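Local structure of RhCC (Rhodococcus jostii, 4U5R) at residues P14-Q19 / K95-D100. The protein binds magnesium and probably acts as an unusual cofactor-independent oxygenase of the tautomerase superfamily. The protein carries 1 engineered substitution. Sequence-based numbering, arbitrary orientation.
Sequences PDDKEQ and KERGYD
Arg97 and Asp16 reach for each other from opposite directions and meet end-on in a salt bridge. The two terminal nitrogens of the guanidinium each take one carboxylate oxygen. Arg97 NH1 donates to Asp16 OD2 at 2.9 Å, and Arg97 NH2 donates to Asp16 OD1 at 3.0 Å. Both bonds are nearly straight, the first with an N-H...O angle of 173°. The oxygens lie almost in the guanidinium plane, at its edge. The carboxylate does not share that plane. The two flat groups are turned 57° apart, and both nitrogens therefore meet their oxygens from well above the carboxylate plane. The Arg97 chain runs extended from CG to NE, with CD anti to CA (chi2 -167°). This length lets it bridge backbones whose CA atoms, of Asp16 and Arg97, are 12.1 Å apart.

The fold is that of the tautomerase superfamily, with beta-alpha-beta units. Asp16 sits in the first turn of helix 14-32, which follows strand 2-8. Arg97 ends a short 3-10 turn in the loop between helix 76-90 and strand 100-107. The pair thus ties the start of one helix to the loop after the other, at the surface and away from the magnesium site. A flanking residue also hydrogen-bonds Asp16 OD2. An alanine in place of Asp16 would probably leave the Arg97 guanidinium without its carboxylate mate and set the end of that long chain free to swing. Phe12, in the loop just before the helix, also touches the Arg97 side chain. At the helix start, Thr13 OG1 is hydrogen-bonded to the backbone N of Asp16.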
loop_
_atom_site.group_PDB
_atom_site.type_symbol
_atom_site.label_atom_id
_atom_site.label_comp_id
_atom_site.label_asym_id
_atom_site.label_seq_id
_atom_site.Cartn_x
_atom_site.Cartn_y
_atom_site.Cartn_z
ATOM N N PRO B 14 8.546 -21.061 -9.751
ATOM C CA PRO B 14 9.069 -20.957 -8.383
ATOM C C PRO B 14 10.575 -20.638 -8.354
ATOM O O PRO B 14 11.029 -19.828 -7.531
ATOM C CB PRO B 14 8.778 -22.343 -7.795
ATOM C CG PRO B 14 7.592 -22.818 -8.547
ATOM C CD PRO B 14 7.743 -22.283 -9.946
ATOM N N ASP B 15 11.338 -21.250 -9.258
ATOM C CA ASP B 15 12.758 -20.946 -9.376
ATOM C C ASP B 15 12.999 -19.478 -9.748
ATOM O O ASP B 15 13.882 -18.848 -9.178
ATOM C CB ASP B 15 13.421 -21.877 -10.394
ATOM C CG ASP B 15 13.582 -23.296 -9.866
ATOM O OD1 ASP B 15 13.435 -23.498 -8.640
ATOM O OD2 ASP B 15 13.862 -24.209 -10.673
ATOM N N ASP B 16 12.202 -18.936 -10.675
ATOM C CA ASP B 16 12.258 -17.503 -11.011
ATOM C C ASP B 16 12.060 -16.619 -9.784
ATOM O O ASP B 16 12.739 -15.614 -9.611
ATOM C CB ASP B 16 11.170 -17.114 -12.020
ATOM C CG ASP B 16 11.475 -17.526 -13.452
ATOM O OD1 ASP B 16 12.638 -17.842 -13.804
ATOM O OD2 ASP B 16 10.508 -17.504 -14.243
ATOM N N LYS B 17 11.089 -16.981 -8.956
ATOM C CA LYS B 17 10.751 -16.136 -7.814
ATOM C C LYS B 17 11.855 -16.187 -6.758
ATOM O O LYS B 17 12.177 -15.179 -6.120
ATOM C CB LYS B 17 9.392 -16.552 -7.242
ATOM C CG LYS B 17 8.235 -16.161 -8.149
ATOM C CD LYS B 17 6.880 -16.578 -7.618
ATOM C CE LYS B 17 6.518 -17.991 -8.052
ATOM N NZ LYS B 17 5.104 -18.292 -7.701
ATOM N N GLU B 18 12.455 -17.360 -6.592
ATOM C CA GLU B 18 13.611 -17.504 -5.718
ATOM C C GLU B 18 14.786 -16.649 -6.202
ATOM O O GLU B 18 15.362 -15.868 -5.435
ATOM C CB GLU B 18 14.017 -18.974 -5.635
ATOM C CG GLU B 18 15.076 -19.261 -4.596
ATOM C CD GLU B 18 15.228 -20.744 -4.365
ATOM O OE1 GLU B 18 15.467 -21.474 -5.351
ATOM O OE2 GLU B 18 15.088 -21.181 -3.204
ATOM N N GLN B 19 15.121 -16.775 -7.483
ATOM C CA GLN B 19 16.218 -16.015 -8.068
ATOM C C GLN B 19 15.999 -14.506 -8.005
ATOM O O GLN B 19 16.913 -13.771 -7.631
ATOM C CB GLN B 19 16.449 -16.452 -9.519
ATOM C CG GLN B 19 16.953 -17.894 -9.628
ATOM C CD GLN B 19 17.067 -18.382 -11.064
ATOM O OE1 GLN B 19 17.201 -17.592 -11.997
ATOM N NE2 GLN B 19 17.014 -19.699 -11.244
ATOM N N LYS B 95 12.237 -6.532 -17.916
ATOM C CA LYS B 95 12.598 -5.856 -19.172
ATOM C C LYS B 95 13.035 -6.841 -20.255
ATOM O O LYS B 95 12.512 -6.802 -21.375
ATOM C CB LYS B 95 13.710 -4.824 -18.942
ATOM C CG LYS B 95 14.197 -4.123 -20.220
ATOM C CD LYS B 95 15.293 -3.102 -19.912
ATOM C CE LYS B 95 15.686 -2.290 -21.143
ATOM N NZ LYS B 95 14.620 -1.299 -21.510
ATOM N N GLU B 96 13.942 -7.749 -19.907
ATOM C CA GLU B 96 14.568 -8.617 -20.914
ATOM C C GLU B 96 13.690 -9.802 -21.336
ATOM O O GLU B 96 14.067 -10.563 -22.232
ATOM C CB GLU B 96 15.927 -9.106 -20.398
ATOM C CG GLU B 96 16.934 -7.964 -20.269
ATOM C CD GLU B 96 18.237 -8.370 -19.591
ATOM O OE1 GLU B 96 18.532 -9.579 -19.518
ATOM O OE2 GLU B 96 18.965 -7.467 -19.122
ATOM N N ARG B 97 12.514 -9.941 -20.726
ATOM C CA ARG B 97 11.533 -10.925 -21.169
ATOM C C ARG B 97 10.388 -10.240 -21.911
ATOM O O ARG B 97 9.380 -10.869 -22.226
ATOM C CB ARG B 97 10.989 -11.731 -19.987
ATOM C CG ARG B 97 12.050 -12.595 -19.324
ATOM C CD ARG B 97 11.420 -13.606 -18.390
ATOM N NE ARG B 97 12.432 -14.368 -17.661
ATOM C CZ ARG B 97 12.155 -15.256 -16.707
ATOM N NH1 ARG B 97 10.890 -15.507 -16.379
ATOM N NH2 ARG B 97 13.140 -15.903 -16.094
ATOM N N GLY B 98 10.542 -8.942 -22.161
ATOM C CA GLY B 98 9.613 -8.225 -23.017
ATOM C C GLY B 98 8.389 -7.649 -22.329
ATOM O O GLY B 98 7.459 -7.196 -22.995
ATOM N N TYR B 99 8.389 -7.647 -21.000
ATOM C CA TYR B 99 7.280 -7.064 -20.248
ATOM C C TYR B 99 7.343 -5.547 -20.201
ATOM O O TYR B 99 8.413 -4.952 -20.328
ATOM C CB TYR B 99 7.266 -7.581 -18.802
ATOM C CG TYR B 99 6.962 -9.048 -18.684
ATOM C CD1 TYR B 99 5.671 -9.521 -18.862
ATOM C CD2 TYR B 99 7.965 -9.966 -18.394
ATOM C CE1 TYR B 99 5.378 -10.869 -18.752
ATOM C CE2 TYR B 99 7.682 -11.320 -18.291
ATOM C CZ TYR B 99 6.391 -11.762 -18.476
ATOM O OH TYR B 99 6.102 -13.101 -18.369
ATOM N N ASP B 100 6.183 -4.933 -20.010
ATOM C CA ASP B 100 6.103 -3.515 -19.664
ATOM C C ASP B 100 6.056 -3.440 -18.150
ATOM O O ASP B 100 5.576 -4.378 -17.511
ATOM C CB ASP B 100 4.866 -2.867 -20.289
ATOM C CG ASP B 100 4.919 -2.881 -21.793
ATOM O OD1 ASP B 100 6.015 -2.651 -22.339
ATOM O OD2 ASP B 100 3.873 -3.132 -22.416
#